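Local coordinates for protein malonyl-CoA decarboxylase (Rhodopseudomonas palustris, PDB 4KSA) that probably catalyses the decarboxylation of malonyl-CoA to acetyl-CoA and carbon dioxide, working as an assembly of identical subunits, at residues L46-A60 with R118-P130. Residues are numbered along the deposited sequence; the frame is centred on the assembly and turned at random.
Sequences LLSRRGEASGVALAA and RRQELIRRLNHAP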
# COMPACT_ATOMS: atom_id res chain seq x y z
N LEU A 46 12.19 2.71 37.44
CA LEU A 46 12.34 2.86 35.99
C LEU A 46 13.65 3.53 35.61
O LEU A 46 14.39 3.05 34.76
CB LEU A 46 11.17 3.67 35.42
CG LEU A 46 11.19 3.89 33.91
CD1 LEU A 46 11.10 2.54 33.19
CD2 LEU A 46 10.03 4.79 33.52
N LEU A 47 13.94 4.66 36.24
CA LEU A 47 15.17 5.38 35.95
C LEU A 47 16.44 4.56 36.15
O LEU A 47 17.41 4.73 35.41
CB LEU A 47 15.25 6.64 36.80
CG LEU A 47 14.60 7.90 36.27
CD1 LEU A 47 14.71 9.02 37.29
CD2 LEU A 47 15.27 8.30 34.96
N SER A 48 16.44 3.67 37.14
CA SER A 48 17.62 2.86 37.45
C SER A 48 17.65 1.54 36.70
O SER A 48 18.69 0.87 36.64
CB SER A 48 17.69 2.57 38.95
OG SER A 48 16.80 1.50 39.29
N ARG A 49 16.51 1.14 36.15
CA ARG A 49 16.42 -0.11 35.42
C ARG A 49 17.44 -0.22 34.30
O ARG A 49 17.89 0.79 33.74
CB ARG A 49 15.02 -0.26 34.85
CG ARG A 49 14.62 -1.68 34.75
CD ARG A 49 14.49 -2.23 36.13
NE ARG A 49 14.47 -3.69 36.12
CZ ARG A 49 14.13 -4.43 37.17
NH1 ARG A 49 13.77 -3.84 38.30
NH2 ARG A 49 14.14 -5.76 37.07
N ARG A 50 17.81 -1.46 33.97
CA ARG A 50 18.77 -1.73 32.91
C ARG A 50 18.20 -2.63 31.80
O ARG A 50 18.55 -2.48 30.63
CB ARG A 50 20.03 -2.37 33.49
CG ARG A 50 21.02 -1.38 34.11
CD ARG A 50 22.30 -2.09 34.59
NE ARG A 50 22.36 -2.26 36.05
CZ ARG A 50 21.39 -2.79 36.80
NH1 ARG A 50 21.56 -2.89 38.12
NH2 ARG A 50 20.26 -3.21 36.26
N GLY A 51 17.32 -3.55 32.17
CA GLY A 51 16.74 -4.44 31.19
C GLY A 51 15.61 -3.81 30.40
O GLY A 51 14.73 -3.18 30.96
N GLU A 52 15.64 -4.00 29.08
CA GLU A 52 14.62 -3.45 28.20
C GLU A 52 13.22 -3.95 28.52
O GLU A 52 12.25 -3.18 28.52
CB GLU A 52 14.98 -3.78 26.74
CG GLU A 52 13.87 -3.48 25.72
CD GLU A 52 14.36 -3.55 24.28
OE1 GLU A 52 13.53 -3.60 23.35
OE2 GLU A 52 15.59 -3.54 24.08
N ALA A 53 13.10 -5.25 28.79
CA ALA A 53 11.81 -5.84 29.08
C ALA A 53 11.16 -5.25 30.33
O ALA A 53 9.95 -4.95 30.34
CB ALA A 53 11.96 -7.34 29.24
N SER A 54 11.95 -5.07 31.38
CA SER A 54 11.42 -4.52 32.62
C SER A 54 11.23 -3.01 32.48
O SER A 54 10.31 -2.42 33.06
CB SER A 54 12.34 -4.85 33.80
OG SER A 54 13.68 -4.43 33.58
N GLY A 55 12.09 -2.38 31.69
CA GLY A 55 11.95 -0.95 31.50
C GLY A 55 10.54 -0.70 31.00
O GLY A 55 9.75 -0.02 31.66
N VAL A 56 10.23 -1.27 29.84
CA VAL A 56 8.92 -1.13 29.22
C VAL A 56 7.80 -1.47 30.20
O VAL A 56 6.85 -0.71 30.36
CB VAL A 56 8.80 -2.05 27.98
CG1 VAL A 56 7.52 -1.77 27.24
CG2 VAL A 56 9.99 -1.85 27.07
N ALA A 57 7.92 -2.61 30.86
CA ALA A 57 6.88 -3.02 31.80
C ALA A 57 6.64 -1.94 32.87
O ALA A 57 5.49 -1.57 33.16
CB ALA A 57 7.29 -4.32 32.45
N LEU A 58 7.73 -1.43 33.44
CA LEU A 58 7.65 -0.41 34.47
C LEU A 58 7.00 0.86 33.93
O LEU A 58 6.03 1.37 34.52
CB LEU A 58 9.05 -0.09 35.01
CG LEU A 58 9.66 -1.15 35.96
CD1 LEU A 58 11.07 -0.73 36.40
CD2 LEU A 58 8.74 -1.31 37.17
N ALA A 59 7.54 1.35 32.82
CA ALA A 59 7.02 2.55 32.18
C ALA A 59 5.54 2.34 31.87
O ALA A 59 4.69 3.17 32.21
CB ALA A 59 7.81 2.86 30.90
N ALA A 60 5.22 1.23 31.25
CA ALA A 60 3.84 0.96 30.93
C ALA A 60 3.02 1.04 32.22
O ALA A 60 1.91 1.56 32.23
CB ALA A 60 3.71 -0.42 30.31
N ARG A 118 17.03 14.74 35.42
CA ARG A 118 16.60 13.36 35.32
C ARG A 118 15.22 13.20 34.67
O ARG A 118 14.82 12.09 34.32
CB ARG A 118 16.59 12.73 36.71
CG ARG A 118 17.93 12.78 37.40
CD ARG A 118 17.95 11.78 38.54
NE ARG A 118 17.01 12.14 39.60
CZ ARG A 118 16.39 11.26 40.37
NH1 ARG A 118 16.62 9.95 40.20
NH2 ARG A 118 15.52 11.67 41.30
N ARG A 119 14.50 14.32 34.53
CA ARG A 119 13.17 14.33 33.92
C ARG A 119 13.25 13.77 32.50
O ARG A 119 12.41 12.99 32.08
CB ARG A 119 12.64 15.76 33.79
CG ARG A 119 12.32 16.46 35.07
CD ARG A 119 11.41 17.65 34.80
NE ARG A 119 12.16 18.82 34.38
CZ ARG A 119 13.03 19.44 35.15
NH1 ARG A 119 13.68 20.50 34.70
NH2 ARG A 119 13.24 19.00 36.37
N GLN A 120 14.25 14.23 31.77
CA GLN A 120 14.45 13.80 30.41
C GLN A 120 14.55 12.28 30.25
O GLN A 120 13.79 11.66 29.50
CB GLN A 120 15.70 14.47 29.86
CG GLN A 120 15.74 15.95 30.14
CD GLN A 120 16.23 16.73 28.95
OE1 GLN A 120 16.77 16.16 27.99
NE2 GLN A 120 16.05 18.05 28.99
N GLU A 121 15.50 11.67 30.95
CA GLU A 121 15.67 10.24 30.86
C GLU A 121 14.38 9.53 31.24
O GLU A 121 14.05 8.49 30.66
CB GLU A 121 16.82 9.79 31.77
CG GLU A 121 17.21 8.33 31.61
CD GLU A 121 17.47 7.96 30.15
OE1 GLU A 121 18.04 8.81 29.41
OE2 GLU A 121 17.10 6.83 29.75
N LEU A 122 13.64 10.09 32.20
CA LEU A 122 12.38 9.51 32.64
C LEU A 122 11.31 9.56 31.54
O LEU A 122 10.54 8.60 31.35
CB LEU A 122 11.85 10.24 33.88
CG LEU A 122 10.47 9.74 34.33
CD1 LEU A 122 10.59 8.26 34.73
CD2 LEU A 122 9.93 10.60 35.48
N ILE A 123 11.23 10.70 30.84
CA ILE A 123 10.26 10.85 29.77
C ILE A 123 10.67 9.94 28.60
O ILE A 123 9.83 9.23 28.03
CB ILE A 123 10.16 12.34 29.32
CG1 ILE A 123 9.63 13.19 30.49
CG2 ILE A 123 9.20 12.50 28.16
CD1 ILE A 123 9.55 14.69 30.19
N ARG A 124 11.96 9.94 28.27
CA ARG A 124 12.46 9.10 27.17
C ARG A 124 12.11 7.65 27.38
O ARG A 124 11.77 6.95 26.43
CB ARG A 124 13.98 9.21 27.00
CG ARG A 124 14.40 10.44 26.22
CD ARG A 124 15.84 10.34 25.81
NE ARG A 124 16.73 10.53 26.94
CZ ARG A 124 17.27 11.69 27.27
NH1 ARG A 124 17.02 12.76 26.53
NH2 ARG A 124 18.03 11.79 28.34
N ARG A 125 12.18 7.20 28.63
CA ARG A 125 11.86 5.82 28.92
C ARG A 125 10.37 5.57 28.88
O ARG A 125 9.93 4.53 28.40
CB ARG A 125 12.44 5.43 30.27
CG ARG A 125 13.95 5.52 30.27
CD ARG A 125 14.57 4.81 31.45
NE ARG A 125 16.02 4.95 31.39
CZ ARG A 125 16.89 4.15 32.00
NH1 ARG A 125 16.47 3.13 32.75
NH2 ARG A 125 18.20 4.35 31.81
N LEU A 126 9.57 6.51 29.37
CA LEU A 126 8.12 6.36 29.38
C LEU A 126 7.58 6.32 27.97
O LEU A 126 6.48 5.85 27.74
CB LEU A 126 7.47 7.52 30.12
CG LEU A 126 7.70 7.57 31.62
CD1 LEU A 126 7.04 8.82 32.18
CD2 LEU A 126 7.12 6.32 32.27
N ASN A 127 8.39 6.81 27.04
CA ASN A 127 7.99 6.85 25.64
C ASN A 127 8.10 5.50 24.97
O ASN A 127 7.67 5.33 23.84
CB ASN A 127 8.85 7.87 24.89
CG ASN A 127 8.30 8.18 23.53
OD1 ASN A 127 7.12 8.44 23.37
ND2 ASN A 127 9.17 8.17 22.53
N HIS A 128 8.65 4.52 25.68
CA HIS A 128 8.79 3.19 25.11
C HIS A 128 7.59 2.32 25.46
O HIS A 128 7.41 1.23 24.92
CB HIS A 128 10.09 2.54 25.57
CG HIS A 128 11.30 3.12 24.91
ND1 HIS A 128 12.39 3.57 25.62
CD2 HIS A 128 11.59 3.33 23.61
CE1 HIS A 128 13.30 4.03 24.78
NE2 HIS A 128 12.84 3.90 23.55
N ALA A 129 6.75 2.80 26.36
CA ALA A 129 5.58 2.05 26.73
C ALA A 129 4.60 2.16 25.57
O ALA A 129 4.50 3.20 24.92
CB ALA A 129 4.97 2.64 27.99
N PRO A 130 3.88 1.08 25.27
CA PRO A 130 2.95 1.27 24.15
C PRO A 130 1.93 2.36 24.49
O PRO A 130 1.43 2.42 25.60
CB PRO A 130 2.33 -0.11 23.94
CG PRO A 130 2.80 -0.95 25.14
CD PRO A 130 4.10 -0.35 25.55
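R125 NH1 gives its straighter bond to R49 O, 2.9 Å away and in the guanidinium plane, and a weak one to L46 O, also at 2.9 Å. The group thus reaches the C-terminal end of helix 36-48, where the chain leaves helical geometry at R49, and L47 O lies over one of its faces. The R125 chain, extended from CG to NE, carries the charge there past L46, running the opposite way. At its NE edge, E121 fixes the rotation of the guanidinium: R125 NE meets the anti lone pair of E121 OE2 at 2.7 Å, nearly straight (171°). E121 OE1 is held in turn by NE and NH2 of R124, which also pairs with E116. With an alanine here instead of R125, the turn at R49 is likely to lose its tie to helix 118-126, and the E121 carboxylate to turn more freely.

Beside the R125 chain, L46 swings CG away from its own N (chi1 -180°), which brings CD2 to L126 CD2 at 3.5 Å and, crossing L122 at about a right angle, to L122 CD1 at 3.7 Å. L47 CD2 lies against E121 CB. Further along, A59 lets the backbones close to 4.9 Å between its CA and that of L126, and A129 CB rests 3.6 Å from A60 N. This is helix packing in the all-helical N-terminal part of the chain: helix 118-126 lies against two successive helices, 36-48 and 52-68, its arginine tying down their short connecting turn.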